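Local coordinates for DinB-like domain-containing protein (Enterococcus faecalis, PDB 3CEX) that is of unknown function but has the DinB-like fold, a bundle of four long helices that pairs with a second copy of itself, at residues Glu22-Gln27 with Gly160-Thr165; Asn34-Pro39 with Glu95-Val100; Gln72-Lys77 with Lys104-Asp109; Ser120-Ile125 with Val146-Ala151. All blocks are in the same frame, centred on the assembly; numbering follows the deposited sequence.

Contact 1 of 4, residues Glu22-Gln27 with Gly160-Thr165; sequences EETLAQ and GQAVYT
T24 packs on the flat peptide of A162, with CG2 3.8 Å from A162 O, and on V163. The contact joins the end of helix 8-25 to helix 144-170, two of the four long helices of the DinB bundle. The segments are closest at T24 and V163, whose CA atoms are 6.3 Å apart. The patch is small and buried, and it is made of van der Waals contact. The T24 side chain crosses that of V163 at about a right angle. CG2 lies anti to the backbone N and reaches the A162 side, where it is 4.3 Å from A162 CB. OG1 takes the V163 side and stands 3.8 Å from V163 CG2. The same hydroxyl is hydrogen-bonded to R166, one turn beyond A162, so this polar atom has a partner although T24 is buried. A bound acetic acid, probably from the crystallisation liquor, lies about 4 Å from the V163 side chain. Helix 144-170 also meets the second subunit: V163 packs on its Q161, and G160 O bonds Q161 NE2 of that subunit, with the reverse bond formed too. Where helix 8-25 runs out, the Q27 amide folds back along its own chain. Its NE2 donates to E23 O at 3.2 Å, with E23 O in the amide plane but the donor above the E23 carbonyl plane.

Contact 2 of 4, residues Asn34-Pro39 with Glu95-Val100; sequences NTMPAP and EAAKVV
N34 lays its amide across the V100 side chain at about a right angle. With chi1 at -73°, CG stands beside the backbone N and the flat group is carried over to V100. OD1 is 3.4 Å from V100 CA, and CG is 3.7 Å from V100 CB. Both ends of this amide are bonded elsewhere: OD1 to the T45 hydroxyl, and ND2 to V101 O. These bonds fix the rotation of the amide. V100 turns CG1 to the place beside its own backbone N, where it packs on N34 CB and CG. M36 is a selenomethionine. Its CG sits between the backbone N and the carbonyl carbon (chi1 82°). The chain then runs extended to SE and bends there (chi3 -85°). SE rests 3.8 Å from A97 N and touches A97 CB and A96 CB, at 4.1 Å and 4.2 Å. Between the two patches a water lies 2.6 Å from N34 O, with A97 O on its other side. The whole is loop packing at one end of the four-helix DinB bundle. The connection into helix 44-62 lies against the type I beta turn A96-V99 that leads out of helix 93-96, and against V100 just beyond it.

Contact 3 of 4, residues Gln72-Lys77 with Lys104-Asp109; sequences QHWTEK and KQLLSD
L106 holds CG anti to its backbone N (chi1 -175°), which carries its two methyls across to W74 and K77. W74 has CG beside its own backbone N (chi1 -63°), and chi2 of 103° turns the benzene half of the indole to the other helix. L106 CD1 lies at the edge of that ring, in its plane, 3.7 Å from W74 CZ3. The same methyl is also 3.7 Å from K77 CB, so it touches both side chains. L106 CD2 packs on the K77 backbone, 3.5 Å from K77 O. Further along, D109 CB approaches W74 CH2 obliquely at 3.6 Å. The K77 chain bends at chi2 and chi3 and turns its amine from L106. Two bonds steady the parts. W74 NE1 donates to Q72 OE1 at 2.9 Å, on a lone pair in the carbonyl plane. Q105 NE2 donates to D109 OD1 at 2.8 Å, from above the carboxylate plane. H73 is the N-cap residue of helix 74-78. That short helix lies at the surface against the start of helix 104-124. W74 also packs on L68 and W69 of helix 68-71 and meets the Y110 ring, while L106 also touches F78.

Contact 4 of 4, residues Ser120-Ile125 with Val146-Ala151; sequences SYLDQI and VRLVSA
L122 and L148 mark the closest backbone approach, with CA atoms 8.6 Å apart, so the two helices are bridged by side chains alone. The bridge centres on one methyl, L148 CD2. It touches Y121 CD2 and CE2, each 4.1 Å away, and L122 CD2 at the same distance. L148 points at the opposing helix. Its CG stands beside the backbone N (chi1 -70°) and the chain is then extended (chi2 172°), which gives the methyl its reach. L122 starts less directly toward L148, but its extended chain brings CD2 up to L148. The L122 and L148 side chains run antiparallel alongside each other. The tyrosine crosses L148 at about a right angle, and the methyl meets its ring obliquely. With CG anti to the backbone N (chi1 -174°), the Y121 ring leans toward the C-terminal end of its helix. There the phenol oxygen is hydrogen-bonded to R144, near the start of helix 144-170, a second tie between the same two helices. Y121 O accepts from both Q124 N and I125 N, at 3.0 Å and 2.8 Å. The contact is buried apolar packing inside the DinB bundle. Helix 44-62 covers it through I59, which touches both Y121 and L148, and L130 from a loop adds to the L148 side. On another face of helix 144-170, S150 OG is hydrogen-bonded to R16 of the second subunit.

Overall arrangement
From the N terminus, helix 8-25 comes first, and contact 1 pairs its end with helix 144-170. This closes a loop that encloses the other three contacts. Contact 2 opens next, in the loop before helix 44-62. Contact 3 opens at 72-77, before contact 2 closes at 95-100, so the two cross. Contact 3 then closes on the start of helix 104-124. Contact 4 follows in series and ties the far end of that helix to helix 144-170. Contacts 1 and 4 lie on opposite sides of the chain's centre. Contact 1 touches contact 2 through T165 and P37, and contact 3 through E22 with S108 and L25 with K104.

Contact 1 of 4, residues Glu22-Gln27 with Gly160-Thr165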
loop_
_atom_site.group_PDB
_atom_site.type_symbol
_atom_site.label_atom_id
_atom_site.label_comp_id
_atom_site.label_asym_id
_atom_site.label_seq_id
_atom_site.Cartn_x
_atom_site.Cartn_y
_atom_site.Cartn_z
ATOM N N GLU A 22 -10.206 -4.014 -7.752
ATOM C CA GLU A 22 -11.044 -4.532 -8.828
ATOM C C GLU A 22 -10.517 -5.855 -9.447
ATOM O O GLU A 22 -11.307 -6.745 -9.715
ATOM C CB GLU A 22 -11.264 -3.471 -9.916
ATOM C CG GLU A 22 -12.149 -2.289 -9.519
ATOM C CD GLU A 22 -13.543 -2.650 -8.916
ATOM O OE1 GLU A 22 -14.214 -3.594 -9.377
ATOM O OE2 GLU A 22 -13.953 -1.961 -7.959
ATOM N N GLU A 23 -9.212 -5.990 -9.669
ATOM C CA GLU A 23 -8.642 -7.221 -10.224
ATOM C C GLU A 23 -8.821 -8.392 -9.265
ATOM O O GLU A 23 -9.025 -9.519 -9.693
ATOM C CB GLU A 23 -7.138 -7.091 -10.508
ATOM C CG GLU A 23 -6.781 -6.078 -11.549
ATOM C CD GLU A 23 -5.271 -5.746 -11.641
ATOM O OE1 GLU A 23 -4.495 -5.983 -10.664
ATOM O OE2 GLU A 23 -4.873 -5.232 -12.710
ATOM N N THR A 24 -8.696 -8.134 -7.970
ATOM C CA THR A 24 -8.911 -9.161 -6.963
ATOM C C THR A 24 -10.385 -9.607 -6.896
ATOM O O THR A 24 -10.677 -10.798 -6.975
ATOM C CB THR A 24 -8.345 -8.687 -5.579
ATOM O OG1 THR A 24 -6.954 -8.984 -5.538
ATOM C CG2 THR A 24 -9.012 -9.359 -4.416
ATOM N N LEU A 25 -11.297 -8.644 -6.782
ATOM C CA LEU A 25 -12.727 -8.914 -6.740
ATOM C C LEU A 25 -13.234 -9.693 -7.957
ATOM O O LEU A 25 -14.065 -10.552 -7.806
ATOM C CB LEU A 25 -13.519 -7.611 -6.614
ATOM C CG LEU A 25 -14.980 -7.747 -6.224
ATOM C CD1 LEU A 25 -15.146 -8.381 -4.822
ATOM C CD2 LEU A 25 -15.618 -6.338 -6.288
ATOM N N ALA A 26 -12.717 -9.374 -9.137
ATOM C CA ALA A 26 -13.065 -10.066 -10.370
ATOM C C ALA A 26 -12.778 -11.572 -10.303
ATOM O O ALA A 26 -13.365 -12.321 -11.067
ATOM C CB ALA A 26 -12.341 -9.436 -11.624
ATOM N N GLN A 27 -11.883 -12.026 -9.420
ATOM C CA GLN A 27 -11.587 -13.466 -9.336
ATOM C C GLN A 27 -12.497 -14.199 -8.378
ATOM O O GLN A 27 -12.379 -15.415 -8.258
ATOM C CB GLN A 27 -10.128 -13.710 -8.950
ATOM C CG GLN A 27 -9.149 -13.116 -9.965
ATOM C CD GLN A 27 -7.719 -13.233 -9.509
ATOM O OE1 GLN A 27 -7.192 -14.355 -9.331
ATOM N NE2 GLN A 27 -7.068 -12.079 -9.303
ATOM N N GLY A 160 -3.144 -4.330 -0.895
ATOM C CA GLY A 160 -2.209 -5.420 -0.711
ATOM C C GLY A 160 -2.766 -6.508 0.165
ATOM O O GLY A 160 -2.622 -7.696 -0.143
ATOM N N GLN A 161 -3.403 -6.114 1.269
ATOM C CA GLN A 161 -4.014 -7.129 2.158
ATOM C C GLN A 161 -5.097 -7.912 1.434
ATOM O O GLN A 161 -5.266 -9.104 1.652
ATOM C CB GLN A 161 -4.550 -6.445 3.444
ATOM C CG GLN A 161 -3.445 -5.962 4.359
ATOM C CD GLN A 161 -3.925 -5.152 5.566
ATOM O OE1 GLN A 161 -5.097 -4.777 5.636
ATOM N NE2 GLN A 161 -3.020 -4.917 6.536
ATOM N N ALA A 162 -5.855 -7.254 0.569
ATOM C CA ALA A 162 -6.935 -7.948 -0.193
ATOM C C ALA A 162 -6.414 -9.083 -1.054
ATOM O O ALA A 162 -7.067 -10.114 -1.184
ATOM C CB ALA A 162 -7.718 -6.958 -1.054
ATOM N N VAL A 163 -5.234 -8.900 -1.636
ATOM C CA VAL A 163 -4.572 -9.971 -2.398
ATOM C C VAL A 163 -4.310 -11.205 -1.546
ATOM O O VAL A 163 -4.559 -12.333 -1.972
ATOM C CB VAL A 163 -3.257 -9.474 -2.970
ATOM C CG1 VAL A 163 -2.468 -10.622 -3.576
ATOM C CG2 VAL A 163 -3.518 -8.350 -4.000
ATOM N N TYR A 164 -3.822 -10.976 -0.327
ATOM C CA TYR A 164 -3.551 -12.054 0.627
ATOM C C TYR A 164 -4.818 -12.776 1.082
ATOM O O TYR A 164 -4.848 -13.994 1.119
ATOM C CB TYR A 164 -2.668 -11.514 1.790
ATOM C CG TYR A 164 -1.170 -11.662 1.535
ATOM C CD1 TYR A 164 -0.656 -11.755 0.251
ATOM C CD2 TYR A 164 -0.267 -11.720 2.575
ATOM C CE1 TYR A 164 0.712 -11.935 0.013
ATOM C CE2 TYR A 164 1.078 -11.907 2.342
ATOM C CZ TYR A 164 1.560 -12.005 1.048
ATOM O OH TYR A 164 2.912 -12.183 0.802
ATOM N N THR A 165 -5.852 -12.035 1.454
ATOM C CA THR A 165 -7.109 -12.667 1.813
ATOM C C THR A 165 -7.637 -13.523 0.655
ATOM O O THR A 165 -8.139 -14.625 0.858
ATOM C CB THR A 165 -8.172 -11.628 2.129
ATOM O OG1 THR A 165 -7.818 -10.943 3.330
ATOM C CG2 THR A 165 -9.548 -12.320 2.315
#

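Contact 2 of 4, residues Asn34-Pro39 with Glu95-Val100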
loop_
_atom_site.group_PDB
_atom_site.type_symbol
_atom_site.label_atom_id
_atom_site.label_comp_id
_atom_site.label_asym_id
_atom_site.label_seq_id
_atom_site.Cartn_x
_atom_site.Cartn_y
_atom_site.Cartn_z
ATOM N N ASN A 34 -17.152 -12.247 0.652
ATOM C CA ASN A 34 -17.682 -12.075 2.014
ATOM C C ASN A 34 -16.981 -12.923 3.087
ATOM O O ASN A 34 -17.312 -12.823 4.260
ATOM C CB ASN A 34 -19.176 -12.452 2.028
ATOM C CG ASN A 34 -20.050 -11.420 1.359
ATOM O OD1 ASN A 34 -19.687 -10.256 1.271
ATOM N ND2 ASN A 34 -21.226 -11.837 0.929
ATOM N N THR A 35 -16.061 -13.794 2.685
ATOM C CA THR A 35 -15.491 -14.764 3.591
ATOM C C THR A 35 -14.302 -14.199 4.337
ATOM O O THR A 35 -13.310 -13.756 3.716
ATOM C CB THR A 35 -15.067 -16.026 2.852
ATOM O OG1 THR A 35 -16.240 -16.629 2.295
ATOM C CG2 THR A 35 -14.368 -17.040 3.809
HETATM N N MSE A 36 -14.373 -14.238 5.670
HETATM C CA MSE A 36 -13.202 -13.811 6.445
HETATM C C MSE A 36 -12.461 -15.041 6.933
HETATM O O MSE A 36 -13.034 -15.866 7.651
HETATM C CB MSE A 36 -13.544 -12.732 7.496
HETATM C CG MSE A 36 -14.100 -13.112 8.783
HETATM SE SE MSE A 36 -14.195 -11.457 9.889
HETATM C CE MSE A 36 -12.403 -11.364 10.632
ATOM N N PRO A 37 -11.223 -15.250 6.434
ATOM C CA PRO A 37 -10.528 -16.505 6.723
ATOM C C PRO A 37 -10.013 -16.719 8.166
ATOM O O PRO A 37 -9.642 -17.841 8.506
ATOM C CB PRO A 37 -9.373 -16.536 5.691
ATOM C CG PRO A 37 -9.200 -15.180 5.207
ATOM C CD PRO A 37 -10.449 -14.386 5.525
ATOM N N ALA A 38 -10.028 -15.690 9.008
ATOM C CA ALA A 38 -9.508 -15.802 10.380
ATOM C C ALA A 38 -9.933 -14.571 11.159
ATOM O O ALA A 38 -10.252 -13.545 10.565
ATOM C CB ALA A 38 -7.965 -15.929 10.382
ATOM N N PRO A 39 -9.949 -14.663 12.504
ATOM C CA PRO A 39 -10.355 -13.505 13.317
ATOM C C PRO A 39 -9.710 -12.166 12.964
ATOM O O PRO A 39 -10.388 -11.134 13.038
ATOM C CB PRO A 39 -10.001 -13.949 14.748
ATOM C CG PRO A 39 -10.153 -15.426 14.703
ATOM C CD PRO A 39 -9.699 -15.859 13.335
ATOM N N GLU A 95 -18.105 -7.988 14.660
ATOM C CA GLU A 95 -18.659 -6.862 13.896
ATOM C C GLU A 95 -18.170 -6.851 12.448
ATOM O O GLU A 95 -18.962 -6.582 11.530
ATOM C CB GLU A 95 -18.334 -5.528 14.563
ATOM C CG GLU A 95 -19.160 -5.257 15.824
ATOM C CD GLU A 95 -18.744 -3.988 16.571
ATOM O OE1 GLU A 95 -17.571 -3.584 16.488
ATOM O OE2 GLU A 95 -19.585 -3.425 17.296
ATOM N N ALA A 96 -16.881 -7.153 12.241
ATOM C CA ALA A 96 -16.290 -7.202 10.898
ATOM C C ALA A 96 -16.948 -8.274 10.016
ATOM O O ALA A 96 -17.107 -8.067 8.832
ATOM C CB ALA A 96 -14.742 -7.413 10.973
ATOM N N ALA A 97 -17.306 -9.423 10.590
ATOM C CA ALA A 97 -18.002 -10.483 9.852
ATOM C C ALA A 97 -19.379 -10.057 9.348
ATOM O O ALA A 97 -19.941 -10.718 8.499
ATOM C CB ALA A 97 -18.149 -11.730 10.728
ATOM N N LYS A 98 -19.925 -8.972 9.893
ATOM C CA LYS A 98 -21.212 -8.467 9.476
ATOM C C LYS A 98 -21.108 -7.542 8.269
ATOM O O LYS A 98 -22.135 -7.119 7.729
ATOM C CB LYS A 98 -21.899 -7.723 10.628
ATOM C CG LYS A 98 -22.337 -8.651 11.750
ATOM C CD LYS A 98 -23.241 -7.920 12.727
ATOM C CE LYS A 98 -23.074 -8.382 14.179
ATOM N NZ LYS A 98 -24.273 -9.041 14.692
ATOM N N VAL A 99 -19.888 -7.203 7.852
ATOM C CA VAL A 99 -19.747 -6.412 6.644
ATOM C C VAL A 99 -19.724 -7.399 5.476
ATOM O O VAL A 99 -18.693 -7.979 5.144
ATOM C CB VAL A 99 -18.527 -5.502 6.666
ATOM C CG1 VAL A 99 -18.448 -4.725 5.336
ATOM C CG2 VAL A 99 -18.585 -4.528 7.892
ATOM N N VAL A 100 -20.909 -7.633 4.916
ATOM C CA VAL A 100 -21.112 -8.544 3.805
ATOM C C VAL A 100 -22.065 -7.863 2.825
ATOM O O VAL A 100 -22.849 -7.004 3.226
ATOM C CB VAL A 100 -21.685 -9.925 4.266
ATOM C CG1 VAL A 100 -20.674 -10.639 5.147
ATOM C CG2 VAL A 100 -23.051 -9.776 4.997
HETATM O O HOH W 1 -17.665 -12.343 6.836
#

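Contact 3 of 4, residues Gln72-Lys77 with Lys104-Asp109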
loop_
_atom_site.group_PDB
_atom_site.type_symbol
_atom_site.label_atom_id
_atom_site.label_comp_id
_atom_site.label_asym_id
_atom_site.label_seq_id
_atom_site.Cartn_x
_atom_site.Cartn_y
_atom_site.Cartn_z
ATOM N N GLN A 72 -25.319 10.071 -0.471
ATOM C CA GLN A 72 -25.740 9.294 -1.661
ATOM C C GLN A 72 -26.471 8.000 -1.265
ATOM O O GLN A 72 -26.798 7.181 -2.112
ATOM C CB GLN A 72 -24.543 8.965 -2.542
ATOM C CG GLN A 72 -24.004 10.135 -3.338
ATOM C CD GLN A 72 -22.771 9.792 -4.145
ATOM O OE1 GLN A 72 -22.280 8.674 -4.123
ATOM N NE2 GLN A 72 -22.245 10.781 -4.847
ATOM N N HIS A 73 -26.719 7.819 0.027
ATOM C CA HIS A 73 -27.501 6.693 0.521
ATOM C C HIS A 73 -26.891 5.312 0.290
ATOM O O HIS A 73 -27.599 4.327 0.206
ATOM C CB HIS A 73 -28.939 6.807 -0.019
ATOM C CG HIS A 73 -29.547 8.127 0.305
ATOM N ND1 HIS A 73 -29.840 8.495 1.602
ATOM C CD2 HIS A 73 -29.810 9.206 -0.469
ATOM C CE1 HIS A 73 -30.309 9.729 1.603
ATOM N NE2 HIS A 73 -30.300 10.183 0.359
ATOM N N TRP A 74 -25.569 5.233 0.275
ATOM C CA TRP A 74 -24.925 3.918 0.220
ATOM C C TRP A 74 -25.272 3.058 1.430
ATOM O O TRP A 74 -25.404 1.849 1.312
ATOM C CB TRP A 74 -23.412 4.040 0.064
ATOM C CG TRP A 74 -22.989 4.698 -1.204
ATOM C CD1 TRP A 74 -22.557 5.980 -1.349
ATOM C CD2 TRP A 74 -22.972 4.123 -2.507
ATOM N NE1 TRP A 74 -22.247 6.233 -2.651
ATOM C CE2 TRP A 74 -22.498 5.111 -3.391
ATOM C CE3 TRP A 74 -23.285 2.865 -3.015
ATOM C CZ2 TRP A 74 -22.348 4.884 -4.755
ATOM C CZ3 TRP A 74 -23.149 2.646 -4.370
ATOM C CH2 TRP A 74 -22.681 3.646 -5.225
ATOM N N THR A 75 -25.446 3.674 2.590
ATOM C CA THR A 75 -25.830 2.916 3.780
ATOM C C THR A 75 -27.085 2.049 3.579
ATOM O O THR A 75 -27.145 0.947 4.079
ATOM C CB THR A 75 -25.983 3.806 5.027
ATOM O OG1 THR A 75 -26.172 2.959 6.166
ATOM C CG2 THR A 75 -27.171 4.757 4.907
ATOM N N GLU A 76 -28.073 2.551 2.845
ATOM C CA GLU A 76 -29.299 1.776 2.525
ATOM C C GLU A 76 -29.075 0.641 1.521
ATOM O O GLU A 76 -29.736 -0.375 1.588
ATOM C CB GLU A 76 -30.392 2.693 1.981
ATOM C CG GLU A 76 -30.945 3.685 3.009
ATOM C CD GLU A 76 -30.259 5.039 2.971
ATOM O OE1 GLU A 76 -29.096 5.119 2.528
ATOM O OE2 GLU A 76 -30.880 6.033 3.396
ATOM N N LYS A 77 -28.130 0.805 0.603
ATOM C CA LYS A 77 -27.791 -0.248 -0.369
ATOM C C LYS A 77 -27.054 -1.399 0.275
ATOM O O LYS A 77 -27.261 -2.557 -0.082
ATOM C CB LYS A 77 -26.900 0.306 -1.476
ATOM C CG LYS A 77 -27.466 1.499 -2.236
ATOM C CD LYS A 77 -28.805 1.219 -2.804
ATOM C CE LYS A 77 -28.785 0.149 -3.858
ATOM N NZ LYS A 77 -30.135 0.166 -4.513
ATOM N N LYS A 104 -21.344 -8.181 -5.710
ATOM C CA LYS A 104 -20.017 -7.544 -5.816
ATOM C C LYS A 104 -20.065 -6.109 -6.378
ATOM O O LYS A 104 -19.319 -5.252 -5.936
ATOM C CB LYS A 104 -19.096 -8.355 -6.723
ATOM C CG LYS A 104 -18.627 -9.656 -6.153
ATOM C CD LYS A 104 -17.546 -10.284 -7.009
ATOM C CE LYS A 104 -17.989 -10.621 -8.402
ATOM N NZ LYS A 104 -16.818 -11.081 -9.173
ATOM N N GLN A 105 -20.951 -5.867 -7.335
ATOM C CA GLN A 105 -21.073 -4.545 -7.969
ATOM C C GLN A 105 -21.182 -3.397 -6.960
ATOM O O GLN A 105 -20.637 -2.321 -7.193
ATOM C CB GLN A 105 -22.258 -4.504 -8.961
ATOM C CG GLN A 105 -22.276 -3.331 -9.972
ATOM C CD GLN A 105 -21.005 -3.298 -10.821
ATOM O OE1 GLN A 105 -20.614 -4.315 -11.385
ATOM N NE2 GLN A 105 -20.345 -2.151 -10.887
ATOM N N LEU A 106 -21.853 -3.621 -5.835
ATOM C CA LEU A 106 -22.003 -2.559 -4.839
ATOM C C LEU A 106 -20.664 -2.052 -4.310
ATOM O O LEU A 106 -20.462 -0.845 -4.119
ATOM C CB LEU A 106 -22.874 -3.033 -3.673
ATOM C CG LEU A 106 -23.192 -1.978 -2.623
ATOM C CD1 LEU A 106 -23.864 -0.779 -3.236
ATOM C CD2 LEU A 106 -24.062 -2.598 -1.524
ATOM N N LEU A 107 -19.752 -2.992 -4.067
ATOM C CA LEU A 107 -18.413 -2.668 -3.590
ATOM C C LEU A 107 -17.675 -1.840 -4.626
ATOM O O LEU A 107 -17.053 -0.869 -4.281
ATOM C CB LEU A 107 -17.612 -3.947 -3.319
ATOM C CG LEU A 107 -18.056 -4.848 -2.149
ATOM C CD1 LEU A 107 -17.417 -6.220 -2.241
ATOM C CD2 LEU A 107 -17.795 -4.180 -0.796
ATOM N N SER A 108 -17.768 -2.240 -5.898
ATOM C CA SER A 108 -17.119 -1.533 -6.978
ATOM C C SER A 108 -17.647 -0.117 -7.111
ATOM O O SER A 108 -16.872 0.832 -7.364
ATOM C CB SER A 108 -17.349 -2.233 -8.306
ATOM O OG SER A 108 -16.657 -3.436 -8.343
ATOM N N ASP A 109 -18.973 0.008 -7.016
ATOM C CA ASP A 109 -19.646 1.309 -7.180
ATOM C C ASP A 109 -19.320 2.288 -6.050
ATOM O O ASP A 109 -19.028 3.491 -6.294
ATOM C CB ASP A 109 -21.163 1.111 -7.307
ATOM C CG ASP A 109 -21.572 0.437 -8.596
ATOM O OD1 ASP A 109 -20.743 0.307 -9.531
ATOM O OD2 ASP A 109 -22.757 0.032 -8.674
#

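Contact 4 of 4, residues Ser120-Ile125 with Val146-Ala151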
loop_
_atom_site.group_PDB
_atom_site.type_symbol
_atom_site.label_atom_id
_atom_site.label_comp_id
_atom_site.label_asym_id
_atom_site.label_seq_id
_atom_site.Cartn_x
_atom_site.Cartn_y
_atom_site.Cartn_z
ATOM N N SER A 120 -11.093 14.415 -6.920
ATOM C CA SER A 120 -11.643 15.745 -7.032
ATOM C C SER A 120 -11.062 16.663 -5.968
ATOM O O SER A 120 -10.661 17.761 -6.280
ATOM C CB SER A 120 -13.163 15.725 -6.891
ATOM O OG SER A 120 -13.683 17.050 -6.925
ATOM N N TYR A 121 -10.986 16.191 -4.733
ATOM C CA TYR A 121 -10.428 17.005 -3.662
ATOM C C TYR A 121 -8.956 17.304 -3.961
ATOM O O TYR A 121 -8.522 18.464 -3.871
ATOM C CB TYR A 121 -10.591 16.335 -2.284
ATOM C CG TYR A 121 -10.156 17.233 -1.137
ATOM C CD1 TYR A 121 -11.023 18.172 -0.597
ATOM C CD2 TYR A 121 -8.885 17.157 -0.610
ATOM C CE1 TYR A 121 -10.619 19.016 0.440
ATOM C CE2 TYR A 121 -8.474 18.000 0.428
ATOM C CZ TYR A 121 -9.345 18.916 0.936
ATOM O OH TYR A 121 -8.920 19.747 1.929
ATOM N N LEU A 122 -8.212 16.269 -4.349
ATOM C CA LEU A 122 -6.786 16.397 -4.621
ATOM C C LEU A 122 -6.528 17.394 -5.748
ATOM O O LEU A 122 -5.541 18.127 -5.732
ATOM C CB LEU A 122 -6.142 15.039 -4.983
ATOM C CG LEU A 122 -5.888 14.121 -3.776
ATOM C CD1 LEU A 122 -5.324 12.787 -4.226
ATOM C CD2 LEU A 122 -4.957 14.772 -2.814
ATOM N N ASP A 123 -7.400 17.375 -6.740
ATOM C CA ASP A 123 -7.264 18.265 -7.886
ATOM C C ASP A 123 -7.589 19.718 -7.562
ATOM O O ASP A 123 -7.196 20.620 -8.310
ATOM C CB ASP A 123 -8.160 17.775 -9.012
ATOM C CG ASP A 123 -7.623 16.524 -9.678
ATOM O OD1 ASP A 123 -6.368 16.334 -9.646
ATOM O OD2 ASP A 123 -8.449 15.720 -10.223
ATOM N N GLN A 124 -8.326 19.949 -6.478
ATOM C CA GLN A 124 -8.776 21.301 -6.140
ATOM C C GLN A 124 -8.075 21.903 -4.921
ATOM O O GLN A 124 -8.093 23.115 -4.742
ATOM C CB GLN A 124 -10.298 21.334 -5.976
ATOM C CG GLN A 124 -11.033 20.985 -7.273
ATOM C CD GLN A 124 -12.544 20.921 -7.102
ATOM O OE1 GLN A 124 -13.157 19.866 -7.303
ATOM N NE2 GLN A 124 -13.152 22.045 -6.737
ATOM N N ILE A 125 -7.435 21.078 -4.102
ATOM C CA ILE A 125 -6.702 21.602 -2.963
ATOM C C ILE A 125 -5.573 22.518 -3.472
ATOM O O ILE A 125 -4.879 22.167 -4.421
ATOM C CB ILE A 125 -6.158 20.461 -2.060
ATOM C CG1 ILE A 125 -5.783 20.991 -0.669
ATOM C CG2 ILE A 125 -4.999 19.771 -2.701
ATOM C CD1 ILE A 125 -6.956 21.658 0.071
ATOM N N VAL A 146 -0.756 15.569 6.208
ATOM C CA VAL A 146 -0.622 14.310 6.951
ATOM C C VAL A 146 -1.870 13.436 6.747
ATOM O O VAL A 146 -1.788 12.228 6.503
ATOM C CB VAL A 146 -0.332 14.596 8.446
ATOM C CG1 VAL A 146 -0.553 13.352 9.306
ATOM C CG2 VAL A 146 1.117 15.102 8.617
ATOM N N ARG A 147 -3.040 14.069 6.760
ATOM C CA ARG A 147 -4.289 13.338 6.635
ATOM C C ARG A 147 -4.436 12.763 5.222
ATOM O O ARG A 147 -4.859 11.614 5.065
ATOM C CB ARG A 147 -5.418 14.273 7.006
ATOM C CG ARG A 147 -6.784 13.809 6.823
ATOM C CD ARG A 147 -7.172 12.700 7.778
ATOM N NE ARG A 147 -6.605 12.727 9.128
ATOM C CZ ARG A 147 -7.176 13.260 10.208
ATOM N NH1 ARG A 147 -8.310 13.926 10.141
ATOM N NH2 ARG A 147 -6.577 13.138 11.377
ATOM N N LEU A 148 -4.077 13.553 4.213
ATOM C CA LEU A 148 -4.068 13.108 2.826
ATOM C C LEU A 148 -3.106 11.951 2.576
ATOM O O LEU A 148 -3.450 11.021 1.874
ATOM C CB LEU A 148 -3.727 14.266 1.880
ATOM C CG LEU A 148 -4.840 15.335 1.758
ATOM C CD1 LEU A 148 -4.387 16.579 0.970
ATOM C CD2 LEU A 148 -6.117 14.702 1.140
ATOM N N VAL A 149 -1.905 12.023 3.121
ATOM C CA VAL A 149 -0.938 10.935 2.987
ATOM C C VAL A 149 -1.448 9.649 3.682
ATOM O O VAL A 149 -1.289 8.523 3.163
ATOM C CB VAL A 149 0.438 11.350 3.531
ATOM C CG1 VAL A 149 1.374 10.138 3.627
ATOM C CG2 VAL A 149 1.076 12.436 2.684
ATOM N N SER A 150 -2.055 9.822 4.863
ATOM C CA SER A 150 -2.642 8.725 5.597
ATOM C C SER A 150 -3.740 8.059 4.790
ATOM O O SER A 150 -3.832 6.817 4.769
ATOM C CB SER A 150 -3.224 9.189 6.950
ATOM O OG SER A 150 -2.169 9.518 7.817
ATOM N N ALA A 151 -4.571 8.870 4.126
ATOM C CA ALA A 151 -5.676 8.315 3.323
ATOM C C ALA A 151 -5.187 7.517 2.126
ATOM O O ALA A 151 -5.691 6.420 1.869
ATOM C CB ALA A 151 -6.640 9.363 2.922
#